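Local coordinates for peptidoglycan-binding domain 1 (Burkholderia, PDB 5NM7), which probably binds and cleaves bacterial peptidoglycan, as a phage endolysin that joins a peptidoglycan-binding domain to a large lysozyme-like muramidase domain, at residues A[82-87]-A[92-97]; A[97-102]-A[259-264]; A[216-219]-A[224-227]. All coordinates share one frame; numbering follows the deposited sequence.

Contact 1: residues A[82-87]-A[92-97]; sequences RAADRL and AAVRAV. With GLY (glycine), chain E.
Val-94 alone carries its side of this contact: its two methyls meet Ala-83, Ala-84 and Leu-87, and nothing else of segment 92-97 touches segment 82-87. The methyls divide the work. Val-94 CG2 lies against the backbone of Ala-84, 3.7 Å from Ala-84 CA, and almost as close to the methyl of the same residue, with Ala-84 CB 3.8 Å from Val-94 CG2. The same CG2 looks toward the end of the helix, where Leu-87 CD1 approaches to 4.3 Å from Val-94 CG2. CG1 turns to the preceding residue, Ala-83 CB standing 4.2 Å from Val-94 CG1. This split follows from the valine torsion: CG1 lies anti to the backbone N (chi1 172°), which leaves CG2 beside that N and turned to Ala-84. Two consecutive alanines give a low surface for the valine fork, and the alpha carbons of Ala-84 and Val-94 come within 6.0 Å of each other, although the segment axes stay 9.2 Å apart. No hydrogen bond crosses, and all four touching residues are buried. Ala-83 also touches the bound glycine: Ala-83 CB is 4.0 Å from the glycine CA. Arg-86 CG and NH1 both approach the glycine amino group, which lies oblique to the guanidinium, Arg-86 NH1 being 3.8 Å from the glycine N; this guanidinium is salt-bridged to Glu-212, whose OE1 also hydrogen-bonds the glycine. The contact joins the end of helix 77-87 to the early part of helix 91-101 across a short connection, the two segments running at 115° to each other. Helix 207-219 packs on Ala-83 and Arg-86, helix 222-229 on Leu-87, and helix 250-265 on the Ala-92 and Ala-96 side of helix 91-101.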
# COMPACT_ATOMS: atom_id res chain seq x y z
N ARG A 82 5.69 8.87 11.26
CA ARG A 82 6.11 7.84 12.23
C ARG A 82 6.95 6.74 11.58
O ARG A 82 7.97 6.30 12.17
CB ARG A 82 4.92 7.27 12.99
CG ARG A 82 4.44 8.21 14.06
CD ARG A 82 3.29 7.61 14.83
NE ARG A 82 2.00 7.56 14.10
CZ ARG A 82 1.08 8.55 14.10
NH1 ARG A 82 1.26 9.70 14.77
NH2 ARG A 82 -0.07 8.38 13.44
N ALA A 83 6.55 6.30 10.39
CA ALA A 83 7.31 5.32 9.65
C ALA A 83 8.71 5.83 9.30
O ALA A 83 9.70 5.08 9.43
CB ALA A 83 6.55 4.85 8.41
N ALA A 84 8.82 7.10 8.90
CA ALA A 84 10.12 7.70 8.60
C ALA A 84 11.03 7.69 9.82
O ALA A 84 12.22 7.36 9.75
CB ALA A 84 9.97 9.13 8.08
N ASP A 85 10.46 8.03 10.97
CA ASP A 85 11.20 7.94 12.24
C ASP A 85 11.62 6.53 12.59
O ASP A 85 12.78 6.31 13.00
CB ASP A 85 10.39 8.54 13.36
CG ASP A 85 10.12 10.04 13.17
OD1 ASP A 85 10.83 10.70 12.38
OD2 ASP A 85 9.21 10.56 13.83
N ARG A 86 10.71 5.57 12.44
CA ARG A 86 11.04 4.18 12.69
C ARG A 86 12.18 3.66 11.84
O ARG A 86 13.00 2.84 12.30
CB ARG A 86 9.82 3.27 12.51
CG ARG A 86 8.78 3.41 13.58
CD ARG A 86 9.25 2.72 14.85
NE ARG A 86 9.54 1.31 14.61
CZ ARG A 86 8.61 0.41 14.43
NH1 ARG A 86 7.35 0.78 14.50
NH2 ARG A 86 8.92 -0.86 14.22
N LEU A 87 12.18 4.05 10.57
CA LEU A 87 13.16 3.57 9.59
C LEU A 87 14.44 4.38 9.55
O LEU A 87 15.42 3.90 8.98
CB LEU A 87 12.53 3.56 8.19
CG LEU A 87 11.37 2.58 7.99
CD1 LEU A 87 10.60 2.95 6.75
CD2 LEU A 87 11.87 1.18 7.88
N ALA A 92 10.49 12.22 2.69
CA ALA A 92 10.20 12.22 1.25
C ALA A 92 10.37 10.83 0.65
O ALA A 92 9.65 10.44 -0.27
CB ALA A 92 11.08 13.22 0.52
N ALA A 93 11.36 10.06 1.14
CA ALA A 93 11.55 8.71 0.67
C ALA A 93 10.41 7.78 1.08
O ALA A 93 9.98 6.92 0.29
CB ALA A 93 12.90 8.13 1.12
N VAL A 94 9.92 7.96 2.30
CA VAL A 94 8.77 7.19 2.80
C VAL A 94 7.50 7.55 2.04
O VAL A 94 6.76 6.66 1.65
CB VAL A 94 8.56 7.39 4.31
CG1 VAL A 94 7.26 6.75 4.78
CG2 VAL A 94 9.73 6.78 5.07
N ARG A 95 7.30 8.83 1.79
CA ARG A 95 6.19 9.25 0.95
C ARG A 95 6.26 8.67 -0.45
O ARG A 95 5.25 8.20 -0.98
CB ARG A 95 6.15 10.76 0.84
CG ARG A 95 5.81 11.47 2.12
CD ARG A 95 5.56 12.94 1.77
NE ARG A 95 5.19 13.76 2.91
CZ ARG A 95 4.00 13.78 3.52
NH1 ARG A 95 2.99 12.98 3.14
NH2 ARG A 95 3.81 14.62 4.53
N ALA A 96 7.46 8.64 -1.05
CA ALA A 96 7.65 8.00 -2.35
C ALA A 96 7.37 6.52 -2.34
O ALA A 96 6.70 6.02 -3.19
CB ALA A 96 9.07 8.25 -2.86
N VAL A 97 7.86 5.80 -1.34
CA VAL A 97 7.56 4.37 -1.21
C VAL A 97 6.08 4.10 -1.03
O VAL A 97 5.53 3.19 -1.64
CB VAL A 97 8.32 3.73 -0.05
CG1 VAL A 97 7.86 2.30 0.20
CG2 VAL A 97 9.78 3.69 -0.43
N GLY E . 5.22 2.71 12.02
CA GLY E . 4.21 2.87 10.91
C GLY E . 2.81 3.06 11.45
O GLY E . 2.69 3.11 12.67
OXT GLY E . 1.80 3.21 10.72

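Contact 2: residues A[97-102]-A[259-264]; sequences VNEVES and DRYSRA
Glu-99 reaches from helix 91-101 to two consecutive residues of helix 250-265, giving one carboxylate oxygen to each. Its chain is stretched out, CG anti to the backbone N and the next bond also extended; this reach lets the side chain cross a gap where the nearest alpha carbons, those of Glu-99 and Tyr-261, are 10.4 Å apart. Tyr-261 meets Glu-99 at a slant, its hydroxyl leading. Tyr-261 OH donates to Glu-99 OE1 in a hydrogen bond of 2.5 Å, unusually short, so that its exact length is doubtful, and the ring plane stands nearly perpendicular to the carboxylate, 81° away. The ring carbon next to the phenol carbon is also close, with Tyr-261 CE2 3.1 Å from Glu-99 OE1. Arg-260 approaches differently, its side chain crossing that of Glu-99 at about a right angle. A bend at chi3 turns the guanidinium to the second oxygen; the group offers its edge, and Arg-260 NH2 forms a salt bridge with Glu-99 OE2 at 2.9 Å. The bond is not straight, with an N-H...O angle of 131°; NH2 comes to the syn side of OE2 but out of the carboxylate plane, and the two flat groups are 31° apart. The two partners use different oxygens, which probably limits the rotation of the carboxylate. The Tyr-261 side chain packs against Ala-92 and Arg-95 of helix 91-101 and also touches Asp-54, while Arg-260 touches Arg-39 of helix 36-48. A partly exposed salt bridge and a hydrogen bond from a buried tyrosine, sharing one glutamate, tie helix 250-265 to helix 91-101 within the helical, lysozyme-like N-acetylmuramidase region.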
# COMPACT_ATOMS: atom_id res chain seq x y z
N VAL A 97 7.86 5.80 -1.34
CA VAL A 97 7.56 4.37 -1.21
C VAL A 97 6.08 4.10 -1.03
O VAL A 97 5.53 3.19 -1.64
CB VAL A 97 8.32 3.73 -0.05
CG1 VAL A 97 7.86 2.30 0.20
CG2 VAL A 97 9.78 3.69 -0.43
N ASN A 98 5.46 4.88 -0.18
CA ASN A 98 4.03 4.75 0.03
C ASN A 98 3.25 4.98 -1.25
O ASN A 98 2.36 4.20 -1.59
CB ASN A 98 3.56 5.70 1.10
CG ASN A 98 2.12 5.45 1.48
OD1 ASN A 98 1.76 4.35 1.90
ND2 ASN A 98 1.29 6.46 1.31
N GLU A 99 3.59 6.03 -1.97
CA GLU A 99 2.91 6.29 -3.25
C GLU A 99 3.05 5.19 -4.27
O GLU A 99 2.08 4.81 -4.94
CB GLU A 99 3.40 7.64 -3.84
CG GLU A 99 2.69 8.03 -5.14
CD GLU A 99 3.15 9.37 -5.69
OE1 GLU A 99 3.50 10.26 -4.92
OE2 GLU A 99 3.19 9.48 -6.92
N VAL A 100 4.27 4.68 -4.43
CA VAL A 100 4.55 3.75 -5.49
C VAL A 100 4.22 2.31 -5.10
O VAL A 100 3.71 1.54 -5.94
CB VAL A 100 6.01 3.88 -5.92
CG1 VAL A 100 6.34 2.83 -6.95
CG2 VAL A 100 6.25 5.30 -6.44
N GLU A 101 4.53 1.93 -3.86
CA GLU A 101 4.49 0.53 -3.45
C GLU A 101 3.20 0.12 -2.78
O GLU A 101 2.88 -1.06 -2.79
CB GLU A 101 5.63 0.19 -2.52
CG GLU A 101 6.99 0.40 -3.15
CD GLU A 101 7.34 -0.63 -4.20
OE1 GLU A 101 6.52 -1.50 -4.55
OE2 GLU A 101 8.52 -0.60 -4.70
N SER A 102 2.48 1.05 -2.22
CA SER A 102 1.21 0.69 -1.59
C SER A 102 0.18 0.34 -2.67
O SER A 102 0.14 0.95 -3.72
CB SER A 102 0.67 1.86 -0.78
OG SER A 102 -0.56 1.47 -0.17
N ASP A 259 11.83 12.77 -5.87
CA ASP A 259 12.18 14.14 -6.33
C ASP A 259 11.00 15.07 -6.07
O ASP A 259 11.17 16.15 -5.53
CB ASP A 259 12.56 14.17 -7.81
CG ASP A 259 13.90 13.48 -8.12
OD1 ASP A 259 14.73 13.26 -7.19
OD2 ASP A 259 14.12 13.11 -9.30
N ARG A 260 9.78 14.65 -6.43
CA ARG A 260 8.59 15.47 -6.18
C ARG A 260 8.40 15.85 -4.72
O ARG A 260 8.14 17.01 -4.39
CB ARG A 260 7.30 14.78 -6.65
CG ARG A 260 6.83 15.13 -8.03
CD ARG A 260 5.41 14.63 -8.27
NE ARG A 260 5.16 13.21 -7.99
CZ ARG A 260 5.47 12.18 -8.78
NH1 ARG A 260 6.10 12.34 -9.96
NH2 ARG A 260 5.17 10.95 -8.38
N TYR A 261 8.51 14.86 -3.84
CA TYR A 261 8.33 15.08 -2.42
C TYR A 261 9.45 15.89 -1.79
O TYR A 261 9.20 16.63 -0.84
CB TYR A 261 8.12 13.77 -1.65
CG TYR A 261 6.78 13.12 -1.94
CD1 TYR A 261 5.58 13.77 -1.59
CD2 TYR A 261 6.70 11.87 -2.53
CE1 TYR A 261 4.35 13.18 -1.84
CE2 TYR A 261 5.49 11.27 -2.78
CZ TYR A 261 4.32 11.94 -2.43
OH TYR A 261 3.12 11.33 -2.71
N SER A 262 10.67 15.69 -2.27
CA SER A 262 11.82 16.49 -1.83
C SER A 262 11.62 17.95 -2.16
O SER A 262 11.83 18.79 -1.31
CB SER A 262 13.09 16.03 -2.53
OG SER A 262 13.40 14.71 -2.19
N ARG A 263 11.17 18.22 -3.39
CA ARG A 263 10.80 19.57 -3.82
C ARG A 263 9.65 20.18 -3.01
O ARG A 263 9.75 21.32 -2.55
CB ARG A 263 10.46 19.58 -5.32
CG ARG A 263 11.71 19.41 -6.18
CD ARG A 263 11.48 19.65 -7.67
NE ARG A 263 10.53 18.71 -8.28
CZ ARG A 263 10.83 17.68 -9.10
NH1 ARG A 263 12.09 17.39 -9.47
NH2 ARG A 263 9.84 16.91 -9.57
N ALA A 264 8.57 19.42 -2.84
CA ALA A 264 7.39 19.89 -2.08
C ALA A 264 7.75 20.31 -0.65
O ALA A 264 7.40 21.41 -0.21
CB ALA A 264 6.30 18.83 -2.06

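Contact 3: residues A[216-219]-A[224-227]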
# COMPACT_ATOMS: atom_id res chain seq x y z
N ARG A 216 8.41 -3.00 9.71
CA ARG A 216 9.14 -4.14 10.31
C ARG A 216 9.83 -5.00 9.27
O ARG A 216 10.94 -5.48 9.51
CB ARG A 216 8.22 -4.97 11.19
CG ARG A 216 7.66 -4.20 12.39
CD ARG A 216 6.68 -5.11 13.11
NE ARG A 216 6.03 -4.45 14.24
CZ ARG A 216 5.44 -5.11 15.26
NH1 ARG A 216 5.44 -6.43 15.31
NH2 ARG A 216 4.85 -4.41 16.24
N PHE A 217 9.17 -5.21 8.13
CA PHE A 217 9.68 -6.01 7.03
C PHE A 217 10.98 -5.43 6.52
O PHE A 217 11.97 -6.16 6.34
CB PHE A 217 8.67 -6.09 5.91
CG PHE A 217 9.12 -6.88 4.73
CD1 PHE A 217 9.52 -6.23 3.59
CD2 PHE A 217 9.08 -8.27 4.72
CE1 PHE A 217 9.90 -6.96 2.49
CE2 PHE A 217 9.47 -9.01 3.63
CZ PHE A 217 9.89 -8.34 2.48
N VAL A 218 10.98 -4.13 6.34
CA VAL A 218 12.17 -3.43 5.86
C VAL A 218 13.27 -3.46 6.92
O VAL A 218 14.44 -3.73 6.60
CB VAL A 218 11.87 -2.02 5.40
CG1 VAL A 218 13.13 -1.31 4.95
CG2 VAL A 218 10.89 -2.06 4.21
N LEU A 219 12.90 -3.21 8.17
CA LEU A 219 13.86 -3.26 9.27
C LEU A 219 14.54 -4.62 9.39
O LEU A 219 15.71 -4.70 9.81
CB LEU A 219 13.22 -2.86 10.59
CG LEU A 219 12.88 -1.38 10.81
CD1 LEU A 219 12.08 -1.15 12.06
CD2 LEU A 219 14.12 -0.50 10.81
N MET A 224 18.11 -4.19 2.26
CA MET A 224 16.96 -3.39 1.79
C MET A 224 16.78 -2.05 2.50
O MET A 224 16.55 -1.01 1.86
CB MET A 224 15.69 -4.25 1.89
CG MET A 224 14.50 -3.55 1.29
SD MET A 224 12.98 -4.48 1.64
CE MET A 224 13.27 -5.77 0.55
N LEU A 225 16.92 -2.05 3.82
CA LEU A 225 16.86 -0.87 4.61
C LEU A 225 17.91 0.14 4.18
O LEU A 225 17.66 1.33 4.07
CB LEU A 225 17.03 -1.22 6.08
CG LEU A 225 17.07 -0.06 7.07
CD1 LEU A 225 15.76 0.69 7.10
CD2 LEU A 225 17.37 -0.63 8.45
N ALA A 226 19.13 -0.36 3.96
CA ALA A 226 20.21 0.54 3.56
C ALA A 226 19.95 1.12 2.20
O ALA A 226 20.26 2.29 1.98
CB ALA A 226 21.56 -0.17 3.61
N ALA A 227 19.35 0.32 1.30
CA ALA A 227 19.05 0.77 -0.05
C ALA A 227 18.02 1.90 0.02
O ALA A 227 18.18 2.91 -0.63
CB ALA A 227 18.60 -0.34 -0.93
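With CG anti to the backbone N in both Phe-217 (chi1 179°) and Met-224 (chi1 -174°), the ring and the thioether are brought to the same end of the contact. The methionine runs straight through chi2 and bends at chi3, which brings its methyl near Phe-217 CE1 as well. Met-224 SD lies 4.0 Å from Phe-217 CE1 and 5.1 Å from the ring centroid, 60° off the ring normal: an oblique Met-aromatic contact. Val-218 stands between the two ends of the interface. Its CG2 is turned to the sulfur, 4.1 Å from Met-224 SD, while CG1 meets the leucine, 3.9 Å from Leu-225 CD1. The backbone is involved too, Val-218 O lying 3.6 Å from Leu-225 CB. Leu-219 has its CB directed away, yet its end swings back, and Leu-219 CD2 meets Leu-225 CD2 at 4.0 Å. Thus the forked end of Leu-225 touches valine with one methyl and leucine with the other, in an apolar interface without a cross-segment hydrogen bond. The contact closes the short turn between helices 207-219 and 222-229. Helix 233-241 adds Phe-236 and Leu-239 against Met-224 and Tyr-240 against Phe-217, His-187 sets its ring edge-to-face with Phe-217, and helix 77-87 packs on Val-218 and Leu-219 through Leu-87.

Contacts 1 and 3 are buried, apolar joints between helices that follow each other closely in the chain, whereas contact 2 brings together helices far apart in sequence and is only partly buried. Its salt bridge lies between partly exposed residues, and the tyrosine beside it is buried, in contrast to the methyl, sulfur and ring packing of the other two. Contacts 1 and 2 share Val-97 and helix 91-101, and the ring of Tyr-261 packs against Arg-95 and Ala-96. Contact 1 also abuts contact 3, where Leu-87 meets Leu-219 and Leu-225. Contacts 2 and 3 do not touch, their centres lying about 17 Å apart, so contact 1 bridges them.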